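Local coordinates for protein polyketide biosynthesis cytochrome P450 PksS (Bacillus subtilis, PDB 4YZR) that is a haem-dependent cytochrome P450 monooxygenase that acts on dihydrobacillaene in the biosynthesis of the antibiotic polyketide bacillaene, at residues G10-F13 and S19-G22; L250-L255 and I385-N390. All blocks are in the same frame, centred on the assembly; numbering follows the deposited sequence.

Near the N terminus, interaction 1 closes a short loop. Residues 10-13 and 19-22 are separated by five residues, four of them helical, and the contact folds helix 11-15 against helix 17-27. Interaction 2 comes much later and closes a long loop of 129 residues. It ties helix 228-259 to the loop that runs toward strand 400-402. The chain it encloses includes Cys-352, which, as in other P450s, is probably the axial ligand of the haem iron. The two contacts lie in series and neither nests nor crosses. The centres of interactions 1 and 2 are about 16 Å apart. Their nearest atoms are about 5 Å apart, so the two do not touch.

Interaction 1 of 2, residues G10-F13 and S19-G22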
loop_
_atom_site.group_PDB
_atom_site.type_symbol
_atom_site.label_atom_id
_atom_site.label_comp_id
_atom_site.label_asym_id
_atom_site.label_seq_id
_atom_site.Cartn_x
_atom_site.Cartn_y
_atom_site.Cartn_z
ATOM N N GLY A 10 -16.734 -12.309 -1.375
ATOM C CA GLY A 10 -17.291 -13.450 -0.600
ATOM C C GLY A 10 -16.648 -13.741 0.704
ATOM O O GLY A 10 -15.573 -13.135 1.109
ATOM N N LYS A 11 -17.183 -14.703 1.437
ATOM C CA LYS A 11 -16.731 -14.926 2.763
ATOM C C LYS A 11 -15.277 -15.521 2.772
ATOM O O LYS A 11 -14.527 -15.174 3.669
ATOM C CB LYS A 11 -17.727 -15.905 3.466
ATOM C CG LYS A 11 -17.450 -16.117 4.917
ATOM C CD LYS A 11 -18.570 -16.802 5.710
ATOM C CE LYS A 11 -18.272 -16.743 7.170
ATOM N NZ LYS A 11 -19.424 -17.164 8.018
ATOM N N GLU A 12 -15.039 -16.465 1.917
ATOM C CA GLU A 12 -13.708 -17.179 1.957
ATOM C C GLU A 12 -12.544 -16.180 1.697
ATOM O O GLU A 12 -11.571 -16.231 2.402
ATOM C CB GLU A 12 -13.671 -18.261 0.934
ATOM C CG GLU A 12 -14.423 -19.555 1.144
ATOM C CD GLU A 12 -13.822 -20.684 0.270
ATOM O OE1 GLU A 12 -12.669 -20.528 -0.275
ATOM O OE2 GLU A 12 -14.478 -21.744 0.122
ATOM N N PHE A 13 -12.765 -15.289 0.752
ATOM C CA PHE A 13 -11.701 -14.270 0.441
ATOM C C PHE A 13 -11.503 -13.357 1.568
ATOM O O PHE A 13 -10.352 -12.943 1.883
ATOM C CB PHE A 13 -12.009 -13.555 -0.831
ATOM C CG PHE A 13 -10.847 -12.747 -1.398
ATOM C CD1 PHE A 13 -9.867 -13.350 -2.096
ATOM C CD2 PHE A 13 -10.752 -11.427 -1.120
ATOM C CE1 PHE A 13 -8.826 -12.594 -2.611
ATOM C CE2 PHE A 13 -9.685 -10.675 -1.659
ATOM C CZ PHE A 13 -8.804 -11.306 -2.412
ATOM N N SER A 19 -5.285 -17.988 1.010
ATOM C CA SER A 19 -5.634 -19.388 0.705
ATOM C C SER A 19 -6.530 -19.457 -0.553
ATOM O O SER A 19 -6.362 -20.360 -1.357
ATOM C CB SER A 19 -6.288 -20.137 1.889
ATOM O OG SER A 19 -7.127 -21.193 1.492
ATOM N N VAL A 20 -7.355 -18.474 -0.779
ATOM C CA VAL A 20 -8.148 -18.460 -1.996
ATOM C C VAL A 20 -7.241 -18.308 -3.223
ATOM O O VAL A 20 -7.311 -19.014 -4.237
ATOM C CB VAL A 20 -9.211 -17.336 -1.989
ATOM C CG1 VAL A 20 -9.903 -17.187 -3.296
ATOM C CG2 VAL A 20 -10.252 -17.632 -0.890
ATOM N N LEU A 21 -6.414 -17.237 -3.203
ATOM C CA LEU A 21 -5.543 -16.975 -4.350
ATOM C C LEU A 21 -4.563 -18.165 -4.602
ATOM O O LEU A 21 -4.247 -18.474 -5.736
ATOM C CB LEU A 21 -4.770 -15.686 -4.166
ATOM C CG LEU A 21 -5.548 -14.386 -4.069
ATOM C CD1 LEU A 21 -4.588 -13.241 -3.793
ATOM C CD2 LEU A 21 -6.296 -14.204 -5.344
ATOM N N GLY A 22 -4.130 -18.797 -3.533
ATOM C CA GLY A 22 -3.239 -19.962 -3.631
ATOM C C GLY A 22 -3.909 -21.151 -4.307
ATOM O O GLY A 22 -3.263 -21.894 -5.082
#
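Apolar contacts carry most of this meeting of Phe-13 with Val-20 and Leu-21. Both aliphatic side chains come to the edge of the Phe-13 ring, near its plane. Val-20 CG1 lies 4.0 Å from Phe-13 CD1, with the two side chains crossing at about a right angle. One residue on, Leu-21 CG sits 4.0 Å from Phe-13 CE1. The Phe-13 ring is brought there by its first torsion, which sets CG opposite the backbone N (chi1 -166°).

A second group of contacts is made by the other Val-20 methyl, CG2, which lies against the backbone of helix 11-15. It is 3.7 Å from Glu-12 C and 3.8 Å from Phe-13 N. The two methyls of Val-20 therefore share the work, CG1 for the ring and CG2 for the main chain.

The polar element lies at the exposed margin. Glu-12 OE1 passes 3.8 Å from Val-20 CG2 and forms a salt bridge with Arg-23, farther along helix 17-27. Around the contact, the rings of Phe-6 and Phe-13 meet edge-to-face, and Met-290 touches both Phe-13 and Leu-21.

The contact packs two consecutive short helices near the N terminus against each other, away from the haem. Its chemistry implies that van der Waals packing joins their buried sides, with a salt bridge from the exposed Glu-12 to Arg-23 linking the two helices.

Interaction 2 of 2, residues L250-L255 and I385-N390; sequences LGSGTL and IQWRKN
Leu-250 O is gripped twice from one residue a turn ahead, on the same helix that carries Ser-252 and Leu-255 to Trp-387 and Ile-385. Thr-254 OG1 donates to Leu-250 O at 2.8 Å, nearly in line with the carbonyl bond (C=O...donor angle 163°). Thr-254 N donates to Leu-250 O at 3.0 Å. The first bond turns the Thr-254 hydroxyl back onto its own helix; the second is the regular helical bond.

The contact with residues 385-390 is made by Ser-252 and Leu-255. Leu-255 divides its two methyls between two partners. Its CD1 meets Ile-385 CD1 at 4.0 Å, the side chains reaching tip to tip. Its CD2 lies 3.9 Å from Trp-387 CZ2, at an oblique approach to the indole. The fork is placed by a first torsion that sends CG away from the backbone N (chi1 172°). Ser-252 OG comes to the edge of the same six-membered ring, near its plane, 3.7 Å from Trp-387 CZ3. The six-membered ring of Trp-387 is thus the part that touches the helix.

Trp-387 also makes a cation-pi contact with Arg-394, and it packs on Leu-396, as does Ile-385. Backbone hydrogen bonds pair Gln-386 with Glu-397 and Arg-388 with Gly-395. Ile-385 and Trp-387 thus connect helix 228-259, the long I-helix of the P450 fold, to the chain around residues 394-397. The same helix packs on helix 355-372, with Leu-250 on Ala-365 and Thr-254 on Phe-366 and Leu-369, and through Leu-250 on helix 148-158.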
loop_
_atom_site.group_PDB
_atom_site.type_symbol
_atom_site.label_atom_id
_atom_site.label_comp_id
_atom_site.label_asym_id
_atom_site.label_seq_id
_atom_site.Cartn_x
_atom_site.Cartn_y
_atom_site.Cartn_z
ATOM N N LEU A 250 2.667 -2.277 8.786
ATOM C CA LEU A 250 3.032 -2.313 10.200
ATOM C C LEU A 250 2.147 -3.200 10.963
ATOM O O LEU A 250 2.607 -3.935 11.867
ATOM C CB LEU A 250 2.981 -0.912 10.757
ATOM C CG LEU A 250 3.934 0.110 10.181
ATOM C CD1 LEU A 250 3.898 1.469 10.832
ATOM C CD2 LEU A 250 5.335 -0.370 9.995
ATOM N N GLY A 251 0.825 -3.189 10.717
ATOM C CA GLY A 251 -0.076 -4.014 11.483
ATOM C C GLY A 251 0.070 -5.485 11.192
ATOM O O GLY A 251 0.210 -6.346 12.080
ATOM N N SER A 252 -0.043 -5.813 9.896
ATOM C CA SER A 252 0.055 -7.177 9.503
ATOM C C SER A 252 1.429 -7.731 9.709
ATOM O O SER A 252 1.568 -8.902 10.001
ATOM C CB SER A 252 -0.345 -7.323 8.040
ATOM O OG SER A 252 -1.689 -6.942 7.855
ATOM N N GLY A 253 2.451 -6.925 9.552
ATOM C CA GLY A 253 3.817 -7.411 9.868
ATOM C C GLY A 253 3.961 -7.709 11.332
ATOM O O GLY A 253 4.583 -8.731 11.654
ATOM N N THR A 254 3.385 -6.856 12.196
ATOM C CA THR A 254 3.454 -7.141 13.635
ATOM C C THR A 254 2.746 -8.458 13.878
ATOM O O THR A 254 3.235 -9.362 14.621
ATOM C CB THR A 254 2.843 -6.015 14.442
ATOM O OG1 THR A 254 3.650 -4.863 14.292
ATOM C CG2 THR A 254 2.820 -6.330 15.933
ATOM N N LEU A 255 1.546 -8.626 13.345
ATOM C CA LEU A 255 0.794 -9.863 13.525
ATOM C C LEU A 255 1.660 -11.076 13.093
ATOM O O LEU A 255 1.747 -12.092 13.805
ATOM C CB LEU A 255 -0.553 -9.841 12.797
ATOM C CG LEU A 255 -1.305 -11.175 12.773
ATOM C CD1 LEU A 255 -1.660 -11.636 14.190
ATOM C CD2 LEU A 255 -2.575 -11.065 11.927
ATOM N N ILE A 385 -9.549 -12.772 15.079
ATOM C CA ILE A 385 -8.777 -11.665 14.464
ATOM C C ILE A 385 -9.723 -10.986 13.503
ATOM O O ILE A 385 -10.419 -11.655 12.722
ATOM C CB ILE A 385 -7.549 -12.179 13.751
ATOM C CG1 ILE A 385 -6.509 -12.657 14.799
ATOM C CG2 ILE A 385 -6.919 -11.049 12.876
ATOM C CD1 ILE A 385 -5.247 -13.303 14.356
ATOM N N GLN A 386 -9.767 -9.677 13.532
ATOM C CA GLN A 386 -10.729 -8.870 12.786
ATOM C C GLN A 386 -9.982 -8.143 11.650
ATOM O O GLN A 386 -9.181 -7.240 11.883
ATOM C CB GLN A 386 -11.443 -7.855 13.629
ATOM C CG GLN A 386 -12.165 -8.444 14.879
ATOM C CD GLN A 386 -13.186 -9.464 14.480
ATOM O OE1 GLN A 386 -13.159 -10.597 14.943
ATOM N NE2 GLN A 386 -14.022 -9.115 13.530
ATOM N N TRP A 387 -10.389 -8.458 10.472
ATOM C CA TRP A 387 -9.863 -7.861 9.272
ATOM C C TRP A 387 -10.829 -6.854 8.674
ATOM O O TRP A 387 -12.084 -7.081 8.721
ATOM C CB TRP A 387 -9.592 -8.931 8.219
ATOM C CG TRP A 387 -8.511 -9.811 8.581
ATOM C CD1 TRP A 387 -8.603 -11.014 9.206
ATOM C CD2 TRP A 387 -7.096 -9.567 8.439
ATOM N NE1 TRP A 387 -7.354 -11.527 9.451
ATOM C CE2 TRP A 387 -6.416 -10.689 8.956
ATOM C CE3 TRP A 387 -6.352 -8.558 7.845
ATOM C CZ2 TRP A 387 -5.016 -10.760 8.954
ATOM C CZ3 TRP A 387 -4.985 -8.629 7.864
ATOM C CH2 TRP A 387 -4.368 -9.649 8.468
ATOM N N ARG A 388 -10.371 -5.759 8.096
ATOM C CA ARG A 388 -11.229 -4.797 7.403
ATOM C C ARG A 388 -11.758 -5.412 6.111
ATOM O O ARG A 388 -11.171 -6.312 5.526
ATOM C CB ARG A 388 -10.447 -3.577 7.043
ATOM C CG ARG A 388 -10.032 -2.848 8.323
ATOM C CD ARG A 388 -9.092 -1.713 8.069
ATOM N NE ARG A 388 -9.738 -0.548 7.490
ATOM C CZ ARG A 388 -9.102 0.612 7.302
ATOM N NH1 ARG A 388 -7.795 0.754 7.552
ATOM N NH2 ARG A 388 -9.769 1.629 6.788
ATOM N N LYS A 389 -12.958 -4.999 5.673
ATOM C CA LYS A 389 -13.512 -5.381 4.430
ATOM C C LYS A 389 -12.877 -4.534 3.363
ATOM O O LYS A 389 -13.123 -3.373 3.259
ATOM C CB LYS A 389 -14.992 -5.135 4.492
ATOM C CG LYS A 389 -15.786 -5.622 3.252
ATOM C CD LYS A 389 -17.283 -5.158 3.278
ATOM C CE LYS A 389 -18.045 -5.549 2.011
ATOM N NZ LYS A 389 -17.792 -6.955 1.557
ATOM N N ASN A 390 -12.035 -5.115 2.609
ATOM C CA ASN A 390 -11.373 -4.453 1.465
ATOM C C ASN A 390 -10.820 -5.588 0.648
ATOM O O ASN A 390 -9.968 -6.310 1.265
ATOM C CB ASN A 390 -10.293 -3.461 1.921
ATOM C CG ASN A 390 -9.752 -2.581 0.780
ATOM O OD1 ASN A 390 -9.443 -3.030 -0.328
ATOM N ND2 ASN A 390 -9.731 -1.294 1.048
#